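Local coordinates for protein oxaloacetate acetyl hydrolase (Cryphonectria parasitica, PDB 3LYE) that belongs to the phosphoenolpyruvate phosphomutase family of enzymes, built on a TIM-type beta/alpha barrel and assembled from four copies of the chain, at residues L16-L19 and L20-D24; V32-G35 and L36-R39. All blocks are in the same frame, centred on the assembly; numbering follows the deposited sequence.

Contact 1 (L16-L19 and L20-D24)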
ATOM      1  N   LEU A  16      19.785  13.725  14.250  1.00 11.55           N
ATOM      2  CA  LEU A  16      19.118  13.817  15.531  1.00 12.28           C
ATOM      3  C   LEU A  16      20.088  13.425  16.649  1.00 14.24           C
ATOM      4  O   LEU A  16      20.134  14.041  17.700  1.00 13.60           O
ATOM      5  CB  LEU A  16      17.902  12.907  15.564  1.00 10.99           C
ATOM      6  CG  LEU A  16      17.147  12.887  16.873  1.00  9.88           C
ATOM      7  CD1 LEU A  16      16.589  14.257  17.238  1.00 11.82           C
ATOM      8  CD2 LEU A  16      16.044  11.833  16.811  1.00 10.65           C
ATOM      9  N   ARG A  17      20.875  12.397  16.400  1.00 13.02           N
ATOM     10  CA  ARG A  17      21.831  11.942  17.405  1.00 12.91           C
ATOM     11  C   ARG A  17      22.836  13.063  17.672  1.00 14.83           C
ATOM     12  O   ARG A  17      23.243  13.249  18.814  1.00 15.70           O
ATOM     13  CB  ARG A  17      22.524  10.656  16.991  1.00 14.39           C
ATOM     14  CG  ARG A  17      23.461  10.201  18.075  1.00 16.23           C
ATOM     15  CD  ARG A  17      23.783   8.786  17.976  1.00 18.67           C
ATOM     16  NE  ARG A  17      22.618   7.937  18.133  1.00 17.49           N
ATOM     17  CZ  ARG A  17      22.172   7.444  19.284  1.00 18.07           C
ATOM     18  NH1 ARG A  17      22.748   7.759  20.439  1.00 20.65           N
ATOM     19  NH2 ARG A  17      21.125   6.633  19.269  1.00 15.51           N
ATOM     20  N   HIS A  18      23.231  13.805  16.636  1.00 15.64           N
ATOM     21  CA  HIS A  18      24.172  14.912  16.820  1.00 17.02           C
ATOM     22  C   HIS A  18      23.531  15.978  17.739  1.00 17.19           C
ATOM     23  O   HIS A  18      24.162  16.503  18.668  1.00 19.26           O
ATOM     24  CB  HIS A  18      24.557  15.544  15.484  1.00 18.91           C
ATOM     25  CG  HIS A  18      25.302  16.826  15.639  1.00 24.02           C
ATOM     26  ND1 HIS A  18      26.635  16.861  15.975  1.00 27.44           N
ATOM     27  CD2 HIS A  18      24.893  18.114  15.574  1.00 26.07           C
ATOM     28  CE1 HIS A  18      27.027  18.117  16.082  1.00 26.87           C
ATOM     29  NE2 HIS A  18      25.989  18.898  15.846  1.00 28.06           N
ATOM     30  N   LEU A  19      22.271  16.315  17.475  1.00 16.75           N
ATOM     31  CA  LEU A  19      21.610  17.309  18.311  1.00 16.92           C
ATOM     32  C   LEU A  19      21.562  16.841  19.745  1.00 18.03           C
ATOM     33  O   LEU A  19      21.774  17.620  20.666  1.00 20.07           O
ATOM     34  CB  LEU A  19      20.185  17.581  17.837  1.00 16.21           C
ATOM     35  CG  LEU A  19      20.072  18.348  16.525  1.00 18.29           C
ATOM     36  CD1 LEU A  19      18.632  18.431  16.048  1.00 20.55           C
ATOM     37  CD2 LEU A  19      20.624  19.747  16.697  1.00 19.94           C
ATOM     38  N   LEU A  20      21.275  15.563  19.942  1.00 16.16           N
ATOM     39  CA  LEU A  20      21.184  15.018  21.286  1.00 16.02           C
ATOM     40  C   LEU A  20      22.490  14.917  22.063  1.00 19.73           C
ATOM     41  O   LEU A  20      22.562  15.279  23.241  1.00 21.92           O
ATOM     42  CB  LEU A  20      20.583  13.612  21.201  1.00 16.42           C
ATOM     43  CG  LEU A  20      20.189  12.863  22.475  1.00 18.74           C
ATOM     44  CD1 LEU A  20      19.079  13.611  23.201  1.00 19.76           C
ATOM     45  CD2 LEU A  20      19.748  11.433  22.194  1.00 18.21           C
ATOM     46  N   GLU A  21      23.531  14.467  21.387  1.00 19.53           N
ATOM     47  CA  GLU A  21      24.826  14.277  22.027  1.00 21.74           C
ATOM     48  C   GLU A  21      25.763  15.437  22.009  1.00 24.14           C
ATOM     49  O   GLU A  21      26.526  15.619  22.949  1.00 26.51           O
ATOM     50  CB  GLU A  21      25.545  13.133  21.294  1.00 22.43           C
ATOM     51  CG  GLU A  21      24.852  11.800  21.398  1.00 26.11           C
ATOM     52  CD  GLU A  21      25.587  10.685  20.696  1.00 31.13           C
ATOM     53  OE1 GLU A  21      25.266   9.514  20.997  1.00 33.07           O
ATOM     54  OE2 GLU A  21      26.465  10.983  19.854  1.00 31.58           O
ATOM     55  N   ASN A  22      25.688  16.245  20.964  1.00 24.34           N
ATOM     56  CA  ASN A  22      26.615  17.365  20.848  1.00 26.63           C
ATOM     57  C   ASN A  22      26.094  18.754  21.151  1.00 28.22           C
ATOM     58  O   ASN A  22      26.809  19.739  20.961  1.00 30.99           O
ATOM     59  CB  ASN A  22      27.314  17.257  19.489  1.00 28.45           C
ATOM     60  CG  ASN A  22      28.000  15.890  19.310  1.00 31.85           C
ATOM     61  OD1 ASN A  22      28.613  15.363  20.250  1.00 35.10           O
ATOM     62  ND2 ASN A  22      27.869  15.302  18.130  1.00 31.38           N
ATOM     63  N   THR A  23      24.861  18.829  21.639  1.00 26.53           N
ATOM     64  CA  THR A  23      24.276  20.111  21.998  1.00 26.84           C
ATOM     65  C   THR A  23      23.453  19.921  23.266  1.00 27.58           C
ATOM     66  O   THR A  23      23.174  18.794  23.674  1.00 25.69           O
ATOM     67  CB  THR A  23      23.374  20.740  20.884  1.00 25.81           C
ATOM     68  OG1 THR A  23      22.023  20.242  20.958  1.00 25.57           O
ATOM     69  CG2 THR A  23      23.942  20.502  19.496  1.00 26.98           C
ATOM     70  N   ASP A  24      23.106  21.033  23.912  1.00 28.70           N
ATOM     71  CA  ASP A  24      22.288  20.988  25.121  1.00 28.67           C
ATOM     72  C   ASP A  24      20.927  21.635  24.818  1.00 27.60           C
ATOM     73  O   ASP A  24      20.149  21.958  25.720  1.00 29.13           O
ATOM     74  CB  ASP A  24      22.989  21.720  26.245  1.00 32.78           C
ATOM     75  CG  ASP A  24      24.303  21.107  26.549  1.00 36.69           C
ATOM     76  OD1 ASP A  24      24.330  19.870  26.734  1.00 38.05           O
ATOM     77  OD2 ASP A  24      25.306  21.852  26.580  1.00 39.82           O
TER

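Contact 2 (V32-G35 and L36-R39)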
ATOM      1  N   VAL A  32       3.185  16.304  13.397  1.00  8.37           N
ATOM      2  CA  VAL A  32       2.715  16.324  12.031  1.00  7.81           C
ATOM      3  C   VAL A  32       2.073  14.976  11.739  1.00  8.39           C
ATOM      4  O   VAL A  32       2.385  13.984  12.367  1.00  9.58           O
ATOM      5  CB  VAL A  32       3.794  16.741  11.032  1.00  8.14           C
ATOM      6  CG1 VAL A  32       4.342  18.118  11.369  1.00  9.72           C
ATOM      7  CG2 VAL A  32       4.893  15.735  10.982  1.00  8.86           C
ATOM      8  N   TYR A  33       1.231  14.941  10.716  1.00  7.64           N
ATOM      9  CA  TYR A  33       0.498  13.741  10.426  1.00  8.03           C
ATOM     10  C   TYR A  33       0.231  13.429   8.970  1.00  6.99           C
ATOM     11  O   TYR A  33      -0.381  12.399   8.659  1.00  8.35           O
ATOM     12  CB  TYR A  33      -0.888  13.864  11.102  1.00  8.06           C
ATOM     13  CG  TYR A  33      -1.765  14.953  10.568  1.00  9.24           C
ATOM     14  CD1 TYR A  33      -2.617  14.712   9.504  1.00  8.33           C
ATOM     15  CD2 TYR A  33      -1.741  16.226  11.111  1.00  8.79           C
ATOM     16  CE1 TYR A  33      -3.414  15.700   8.996  1.00  8.94           C
ATOM     17  CE2 TYR A  33      -2.554  17.232  10.608  1.00  8.57           C
ATOM     18  CZ  TYR A  33      -3.389  16.969   9.537  1.00  8.06           C
ATOM     19  OH  TYR A  33      -4.233  17.962   9.083  1.00  9.96           O
ATOM     20  N   ASP A  34       0.701  14.287   8.075  1.00  7.41           N
ATOM     21  CA  ASP A  34       0.492  14.120   6.645  1.00  6.91           C
ATOM     22  C   ASP A  34       1.480  14.987   5.904  1.00  8.23           C
ATOM     23  O   ASP A  34       2.339  15.649   6.539  1.00  7.46           O
ATOM     24  CB  ASP A  34      -0.955  14.392   6.235  1.00  6.93           C
ATOM     25  CG  ASP A  34      -1.302  15.875   6.150  1.00  7.24           C
ATOM     26  OD1 ASP A  34      -2.242  16.208   5.385  1.00  9.18           O
ATOM     27  OD2 ASP A  34      -0.656  16.696   6.851  1.00  7.92           O
ATOM     28  N   GLY A  35       1.369  15.025   4.590  1.00  6.95           N
ATOM     29  CA  GLY A  35       2.316  15.780   3.812  1.00  8.57           C
ATOM     30  C   GLY A  35       2.197  17.282   3.970  1.00  8.47           C
ATOM     31  O   GLY A  35       3.196  17.975   4.059  1.00  9.09           O
ATOM     32  N   LEU A  36       0.970  17.772   4.070  1.00  7.92           N
ATOM     33  CA  LEU A  36       0.756  19.193   4.219  1.00  9.46           C
ATOM     34  C   LEU A  36       1.287  19.699   5.556  1.00  8.72           C
ATOM     35  O   LEU A  36       2.006  20.687   5.619  1.00  9.53           O
ATOM     36  CB  LEU A  36      -0.714  19.512   4.068  1.00  9.65           C
ATOM     37  CG  LEU A  36      -1.060  20.994   4.160  1.00 10.37           C
ATOM     38  CD1 LEU A  36      -0.415  21.813   3.008  1.00 11.95           C
ATOM     39  CD2 LEU A  36      -2.532  21.223   4.219  1.00 10.41           C
ATOM     40  N   SER A  37       0.921  19.030   6.636  1.00  8.56           N
ATOM     41  CA  SER A  37       1.390  19.450   7.951  1.00  8.40           C
ATOM     42  C   SER A  37       2.929  19.360   8.018  1.00  7.61           C
ATOM     43  O   SER A  37       3.597  20.268   8.522  1.00  9.06           O
ATOM     44  CB  SER A  37       0.755  18.646   9.089  1.00  8.06           C
ATOM     45  OG  SER A  37       0.927  17.260   8.902  1.00  8.24           O
ATOM     46  N   ALA A  38       3.508  18.293   7.494  1.00  8.03           N
ATOM     47  CA  ALA A  38       4.956  18.165   7.505  1.00  8.48           C
ATOM     48  C   ALA A  38       5.638  19.248   6.662  1.00  8.52           C
ATOM     49  O   ALA A  38       6.625  19.871   7.087  1.00  9.38           O
ATOM     50  CB  ALA A  38       5.368  16.788   7.015  1.00  8.72           C
ATOM     51  N   ARG A  39       5.109  19.496   5.469  1.00  8.89           N
ATOM     52  CA  ARG A  39       5.694  20.519   4.597  1.00  8.92           C
ATOM     53  C   ARG A  39       5.601  21.906   5.242  1.00  8.86           C
ATOM     54  O   ARG A  39       6.480  22.734   5.057  1.00 10.24           O
ATOM     55  CB  ARG A  39       4.977  20.525   3.247  1.00  8.54           C
ATOM     56  CG  ARG A  39       5.359  19.389   2.316  1.00  8.60           C
ATOM     57  CD  ARG A  39       6.775  19.501   1.780  1.00  8.95           C
ATOM     58  NE  ARG A  39       6.916  18.629   0.624  1.00  8.03           N
ATOM     59  CZ  ARG A  39       8.014  18.531  -0.109  1.00  8.36           C
ATOM     60  NH1 ARG A  39       8.009  17.719  -1.144  1.00  9.39           N
ATOM     61  NH2 ARG A  39       9.095  19.234   0.203  1.00 10.66           N
TER

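Contact 1 (L16-L19 and L20-D24)
Arg17 reaches one turn ahead to Glu21 in an i to i+4 salt bridge on helix 12-22, the helix that precedes the first strand of the barrel. Arg17 NH1 meets Glu21 OE1 at 3.1 Å with a nearly straight N-H (165°). The carboxylate oxygen sits at the edge of the guanidinium, in its plane, whereas the arginine comes in from above the plane of the carboxylate; the two flat groups are turned 69° apart. The arginine's aliphatic part runs beside the carboxylate, Arg17 CG lying 3.4 Å from Glu21 CD, before the chain bends at chi3 (-63°) to bring the guanidinium round. The glutamate is only one of several partners that fix the rotation of the guanidinium: NE is bonded to the carbonyl of Asp162, and NH2 to that of Phe163 and, as a salt bridge, to Asp193. This ties the helix to the residues just before strands 164-169 and 194-197.

Leu20 stands on the buried side. Its N is hydrogen-bonded to Leu16 O at 2.9 Å, and its CB rests 3.6 Å from both Leu16 O and Arg17 O. Beyond the helix its side chain packs on Pro217, while Leu16 packs on Pro90 and Ala118, residues that lie just before strands of the barrel.

The carbonyl oxygen of Leu19 takes a weak bond from Thr23 N, 3.5 Å, and Arg242 NH2 also donates to it; Arg242 NH1 donates to Leu20 O, so one arginine binds two neighbouring carbonyls.

On the exposed flank His18 and Asn22 cross at about a right angle. Asn22 ND2 gives a straight bond to His18 ND1, 2.9 Å long, in the amide plane but well out of the ring plane.

Contact 2 (V32-G35 and L36-R39)
Asp34 is the N-cap of helix 35-43, and its side chain accepts from Ser37 in the first turn, right after strand 27-32, in the first strand-turn-helix unit of the barrel. The polar contacts come first. Asp34 OD2 takes two bonds from the same serine: Ser37 N donates to it at 2.8 Å, arriving on the syn side though 32° out of the carboxylate plane, and Ser37 OG donates at 2.7 Å, nearly in line with the C-O bond. The serine hydroxyl also works as an acceptor, because Tyr33 N points straight at Ser37 OG (3.0 Å, 175°). With chi1 at 54°, OG sits between the backbone N and the carbonyl carbon of Ser37, close to both partners. One hydroxyl thus relays between the incoming backbone and the capping carboxylate, all of it buried. The first turn is then closed by Ala38 N bonding to Asp34 O and by Arg39 N bonding to Gly35 O.

A ring contact adds to this. Ser37 OG and Asp34 OD2 both lie above the same face of the Tyr33 ring, each 3.6 Å from its plane and displaced toward the rim.

Much of this turn belongs to a subunit interface. Asp34 OD1, the oxygen not used for capping, is hydrogen-bonded to Ser59 OG of the second subunit; Arg39 NE bonds there to the carbonyl of Gly62, Tyr33 packs on Asp34 of that subunit, and Asp34 on its Tyr33.

Val32, at the end of the strand, supplies the van der Waals contacts. Its CB lies 3.6 Å from Ser37 OG, and its two methyls part company: CG1 rests 3.6 Å from Ser37 O, while CG2 makes an apolar contact with Ala38 CB at 4.1 Å.

Contact 1 comes first along the chain, in helix 12-22, and strand 27-32 leads from it to contact 2 at the start of helix 35-43. Their centres are 24 Å apart and their nearest atoms about 13 Å, so they do not touch. Both belong to the same barrel and flank its first strand: the 16-24 stretch leads into it, packed against residues that precede other strands, and the 32-39 stretch begins at its far end. Their settings differ as well. Contact 1 is partly exposed and meets no other chain of the assembly, whereas contact 2 is buried and lies against the second subunit.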